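Programmed cell death 6-interacting protein (Homo sapiens, PDB 5WA1) serves in multivesicular body biogenesis, endosomal cargo sorting, membrane repair and cytokinesis, here represented by its Bro1 domain, which interacts with CHMP4 proteins. Local coordinates at residues A296-A301 / A330-D335; E303-V308 / D320-I325. All blocks are in the same frame, centred on the assembly; numbering follows the deposited sequence.

Interaction 1: A296-A301 / A330-D335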
# COMPACT_ATOMS: atom_id res chain seq x y z
N ALA A 296 -29.31 -15.21 -11.11
CA ALA A 296 -28.98 -13.89 -11.65
C ALA A 296 -27.61 -13.43 -11.17
O ALA A 296 -26.83 -12.84 -11.93
CB ALA A 296 -30.04 -12.87 -11.25
N ARG A 297 -27.29 -13.69 -9.90
CA ARG A 297 -26.02 -13.23 -9.36
C ARG A 297 -24.86 -14.09 -9.87
O ARG A 297 -23.79 -13.56 -10.19
CB ARG A 297 -26.09 -13.21 -7.83
CG ARG A 297 -27.08 -12.16 -7.31
CD ARG A 297 -26.83 -11.89 -5.84
NE ARG A 297 -27.79 -10.94 -5.25
CZ ARG A 297 -27.69 -9.61 -5.33
NH1 ARG A 297 -26.69 -9.04 -5.99
NH2 ARG A 297 -28.61 -8.85 -4.74
N LEU A 298 -25.07 -15.40 -10.00
CA LEU A 298 -24.05 -16.25 -10.60
C LEU A 298 -23.81 -15.89 -12.06
O LEU A 298 -22.67 -15.97 -12.55
CB LEU A 298 -24.44 -17.73 -10.48
CG LEU A 298 -24.39 -18.40 -9.09
CD1 LEU A 298 -25.10 -19.78 -9.07
CD2 LEU A 298 -22.96 -18.53 -8.59
N GLN A 299 -24.87 -15.52 -12.78
CA GLN A 299 -24.68 -15.12 -14.17
C GLN A 299 -23.84 -13.86 -14.26
O GLN A 299 -23.02 -13.72 -15.17
CB GLN A 299 -26.03 -14.92 -14.87
CG GLN A 299 -26.73 -16.23 -15.19
CD GLN A 299 -28.09 -16.06 -15.84
OE1 GLN A 299 -28.63 -16.99 -16.42
NE2 GLN A 299 -28.66 -14.86 -15.73
N HIS A 300 -24.05 -12.94 -13.33
CA HIS A 300 -23.26 -11.71 -13.31
C HIS A 300 -21.80 -12.01 -12.96
O HIS A 300 -20.89 -11.46 -13.59
CB HIS A 300 -23.86 -10.72 -12.32
CG HIS A 300 -23.25 -9.36 -12.39
ND1 HIS A 300 -23.15 -8.53 -11.30
CD2 HIS A 300 -22.73 -8.67 -13.44
CE1 HIS A 300 -22.58 -7.39 -11.66
NE2 HIS A 300 -22.31 -7.45 -12.95
N ALA A 301 -21.57 -12.87 -11.97
CA ALA A 301 -20.21 -13.27 -11.62
C ALA A 301 -19.52 -13.98 -12.79
O ALA A 301 -18.33 -13.75 -13.05
CB ALA A 301 -20.22 -14.18 -10.38
N ALA A 330 -24.68 -24.00 -13.47
CA ALA A 330 -25.30 -25.12 -14.17
C ALA A 330 -26.25 -25.89 -13.26
O ALA A 330 -27.37 -26.23 -13.67
CB ALA A 330 -24.22 -26.06 -14.73
N ALA A 331 -25.82 -26.20 -12.04
CA ALA A 331 -26.70 -26.94 -11.13
C ALA A 331 -27.92 -26.11 -10.76
O ALA A 331 -29.05 -26.62 -10.74
CB ALA A 331 -25.94 -27.37 -9.88
N ALA A 332 -27.72 -24.81 -10.50
CA ALA A 332 -28.84 -23.93 -10.17
C ALA A 332 -29.87 -23.90 -11.30
O ALA A 332 -31.07 -24.06 -11.05
CB ALA A 332 -28.33 -22.52 -9.89
N LYS A 333 -29.42 -23.67 -12.54
CA LYS A 333 -30.35 -23.61 -13.67
C LYS A 333 -31.07 -24.93 -13.88
O LYS A 333 -32.28 -24.95 -14.17
CB LYS A 333 -29.60 -23.24 -14.95
CG LYS A 333 -29.21 -21.79 -15.08
CD LYS A 333 -28.39 -21.58 -16.34
CE LYS A 333 -28.17 -20.11 -16.62
NZ LYS A 333 -27.19 -19.87 -17.72
N LYS A 334 -30.35 -26.04 -13.78
CA LYS A 334 -30.97 -27.35 -13.98
C LYS A 334 -32.12 -27.55 -13.00
O LYS A 334 -33.23 -27.94 -13.40
CB LYS A 334 -29.92 -28.45 -13.82
CG LYS A 334 -30.43 -29.84 -14.19
CD LYS A 334 -29.35 -30.90 -14.02
CE LYS A 334 -29.48 -31.63 -12.69
NZ LYS A 334 -30.58 -32.64 -12.69
N ASP A 335 -31.89 -27.28 -11.71
CA ASP A 335 -32.95 -27.48 -10.73
C ASP A 335 -34.04 -26.42 -10.85
O ASP A 335 -35.21 -26.71 -10.57
CB ASP A 335 -32.37 -27.49 -9.32
CG ASP A 335 -31.72 -28.81 -8.96
OD1 ASP A 335 -31.95 -29.81 -9.68
OD2 ASP A 335 -30.98 -28.86 -7.95
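L298 and Q299 make the contact from helix 291-311, meeting A332 and K333 on helix 319-340 where the two helices pair in the Bro1 domain. R297, on the other flank of its helix, forms salt bridges with E293 of that same helix and with E278 of helix 262-287. L298 directs its side chain at the partner helix, and CD1 ends 4.3 Å from A332 CB, a loose apolar touch across backbones whose nearest CA atoms, those of L298 and A332, are 9.1 Å apart. A328 and L329 also pack on L298 from the same partner helix. Q299, partly exposed, follows. Its CG lies beside the backbone N (chi1 -74°) and the chain runs on extended, carrying the amide out to meet K333, itself fully extended; the two side chains cross at about a right angle. Q299 OE1 comes to 3.2 Å from K333 CE, the carbon next to the ammonium nitrogen, whereas K333 NZ is 3.5 Å from the same oxygen at an angle too poor for a hydrogen bond. H300, like R297, bonds to E278. The chemistry is thus divided between a buried leucine-alanine touch and a more exposed polar pair, where the amide oxygen probably gains a modest electrostatic attraction from the lysine without the directional hold of a hydrogen bond.

Interaction 2: E303-V308 / D320-I325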
# COMPACT_ATOMS: atom_id res chain seq x y z
N GLU A 303 -20.16 -13.56 -15.96
CA GLU A 303 -19.89 -12.55 -16.98
C GLU A 303 -18.64 -11.75 -16.64
O GLU A 303 -17.78 -11.52 -17.50
CB GLU A 303 -21.11 -11.64 -17.11
CG GLU A 303 -21.12 -10.71 -18.29
CD GLU A 303 -22.49 -10.07 -18.48
OE1 GLU A 303 -23.37 -10.32 -17.63
OE2 GLU A 303 -22.68 -9.35 -19.48
N LEU A 304 -18.54 -11.32 -15.38
CA LEU A 304 -17.37 -10.57 -14.92
C LEU A 304 -16.09 -11.38 -15.06
O LEU A 304 -15.06 -10.87 -15.51
CB LEU A 304 -17.57 -10.13 -13.47
CG LEU A 304 -18.61 -9.04 -13.23
CD1 LEU A 304 -19.03 -8.97 -11.75
CD2 LEU A 304 -18.04 -7.69 -13.70
N ILE A 305 -16.14 -12.66 -14.68
CA ILE A 305 -14.95 -13.51 -14.72
C ILE A 305 -14.58 -13.85 -16.16
O ILE A 305 -13.38 -13.94 -16.50
CB ILE A 305 -15.17 -14.76 -13.85
CG1 ILE A 305 -15.04 -14.38 -12.38
CG2 ILE A 305 -14.18 -15.86 -14.18
CD1 ILE A 305 -13.73 -13.65 -12.06
N LYS A 306 -15.57 -14.04 -17.04
CA LYS A 306 -15.27 -14.24 -18.45
C LYS A 306 -14.56 -13.03 -19.05
O LYS A 306 -13.63 -13.18 -19.85
CB LYS A 306 -16.55 -14.54 -19.23
CG LYS A 306 -16.36 -14.80 -20.71
CD LYS A 306 -17.68 -15.12 -21.38
CE LYS A 306 -17.57 -15.07 -22.90
NZ LYS A 306 -18.92 -15.16 -23.53
N THR A 307 -14.98 -11.82 -18.66
CA THR A 307 -14.34 -10.62 -19.20
C THR A 307 -12.90 -10.50 -18.73
O THR A 307 -12.02 -10.07 -19.48
CB THR A 307 -15.15 -9.38 -18.81
OG1 THR A 307 -16.50 -9.53 -19.25
CG2 THR A 307 -14.58 -8.14 -19.46
N VAL A 308 -12.64 -10.89 -17.48
CA VAL A 308 -11.28 -10.86 -16.94
C VAL A 308 -10.42 -11.92 -17.61
O VAL A 308 -9.24 -11.69 -17.91
CB VAL A 308 -11.33 -11.05 -15.41
CG1 VAL A 308 -9.93 -11.23 -14.84
CG2 VAL A 308 -12.00 -9.86 -14.79
N ASP A 320 -9.90 -21.56 -11.83
CA ASP A 320 -10.56 -22.31 -10.76
C ASP A 320 -11.84 -21.62 -10.30
O ASP A 320 -12.87 -22.27 -10.10
CB ASP A 320 -9.59 -22.49 -9.59
CG ASP A 320 -8.49 -23.50 -9.89
OD1 ASP A 320 -8.33 -23.88 -11.07
OD2 ASP A 320 -7.78 -23.90 -8.95
N PHE A 321 -11.78 -20.29 -10.13
CA PHE A 321 -12.97 -19.52 -9.79
C PHE A 321 -14.03 -19.63 -10.88
O PHE A 321 -15.23 -19.76 -10.59
CB PHE A 321 -12.58 -18.07 -9.56
CG PHE A 321 -13.64 -17.22 -8.93
CD1 PHE A 321 -14.62 -17.78 -8.13
CD2 PHE A 321 -13.65 -15.85 -9.14
CE1 PHE A 321 -15.60 -16.99 -7.55
CE2 PHE A 321 -14.62 -15.05 -8.56
CZ PHE A 321 -15.60 -15.62 -7.76
N SER A 322 -13.60 -19.60 -12.15
CA SER A 322 -14.54 -19.69 -13.26
C SER A 322 -15.28 -21.02 -13.25
O SER A 322 -16.50 -21.06 -13.46
CB SER A 322 -13.79 -19.51 -14.58
OG SER A 322 -14.69 -19.38 -15.66
N ASP A 323 -14.56 -22.12 -13.00
CA ASP A 323 -15.18 -23.44 -12.94
C ASP A 323 -16.14 -23.55 -11.76
O ASP A 323 -17.20 -24.19 -11.86
CB ASP A 323 -14.10 -24.51 -12.84
CG ASP A 323 -13.21 -24.56 -14.06
OD1 ASP A 323 -13.63 -24.06 -15.12
OD2 ASP A 323 -12.09 -25.10 -13.96
N LYS A 324 -15.78 -22.97 -10.61
CA LYS A 324 -16.65 -22.99 -9.45
C LYS A 324 -17.97 -22.28 -9.75
O LYS A 324 -19.05 -22.79 -9.44
CB LYS A 324 -15.95 -22.35 -8.26
CG LYS A 324 -16.74 -22.40 -6.96
CD LYS A 324 -15.87 -21.98 -5.77
CE LYS A 324 -15.41 -20.54 -5.88
NZ LYS A 324 -14.49 -20.16 -4.76
N ILE A 325 -17.89 -21.11 -10.38
CA ILE A 325 -19.09 -20.35 -10.73
C ILE A 325 -19.96 -21.14 -11.69
O ILE A 325 -21.17 -21.27 -11.51
CB ILE A 325 -18.70 -18.98 -11.32
CG1 ILE A 325 -18.03 -18.10 -10.28
CG2 ILE A 325 -19.92 -18.28 -11.94
CD1 ILE A 325 -17.34 -16.87 -10.90
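Segments 303-308 and 320-325, parts of helices 291-311 and 319-340, run nearly antiparallel, their axes 10.0 Å apart at closest approach and crossing at -152°, with I305 and S322 nearest in backbone register. I305 is the residue through which the first segment makes its contacts: CD1 and CG1 both lie by the F321 ring, CG1 also meeting I325, while CG2 turns to S322. CD1 reaches F321 CD2 at 3.7 Å, coming at the ring obliquely. CG1, placed beside the backbone N (chi1 -76°), meets I325 CD1 at 3.7 Å. The branch CG2, anti to the backbone N, instead lies 3.7 Å from S322 CB. On the second helix, F321 and I325 are one turn apart and pack together: I325 CD1 sits 3.7 Å above the ring plane, over its centre, a CH-pi type of packing. V318, in the loop between the helices, also touches I305. Away from the interface, T307 OG1 bonds back to E303 O at 2.9 Å; that oxygen also accepts a bond from T307 N, the two donors arriving from opposite faces of the carbonyl plane. Across the helices the contact therefore depends on apolar shape fit, with dispersion and burial of the isoleucine as its probable source of stability.

Both interactions join helix 291-311 to helix 319-340, and the pair forms an antiparallel helical hairpin: interaction 2 lies nearer the connecting loop and is nested inside the chain segment closed by interaction 1. Their centres are 12 Å apart, and I325 bridges them, its CG2 packing against L298 O and its CD1 against A301 O. Interaction 2 is buried and chiefly apolar; interaction 1, farther from the centre of the chain, pairs a buried apolar touch with a more exposed glutamine-lysine approach. The hairpin thus illustrates how one helix pair can pass from closely packed apolar side chains to a looser apolar touch flanked by a polar pair. Both contacts lie in the region that interacts with CHMP4 proteins and EIAV p9.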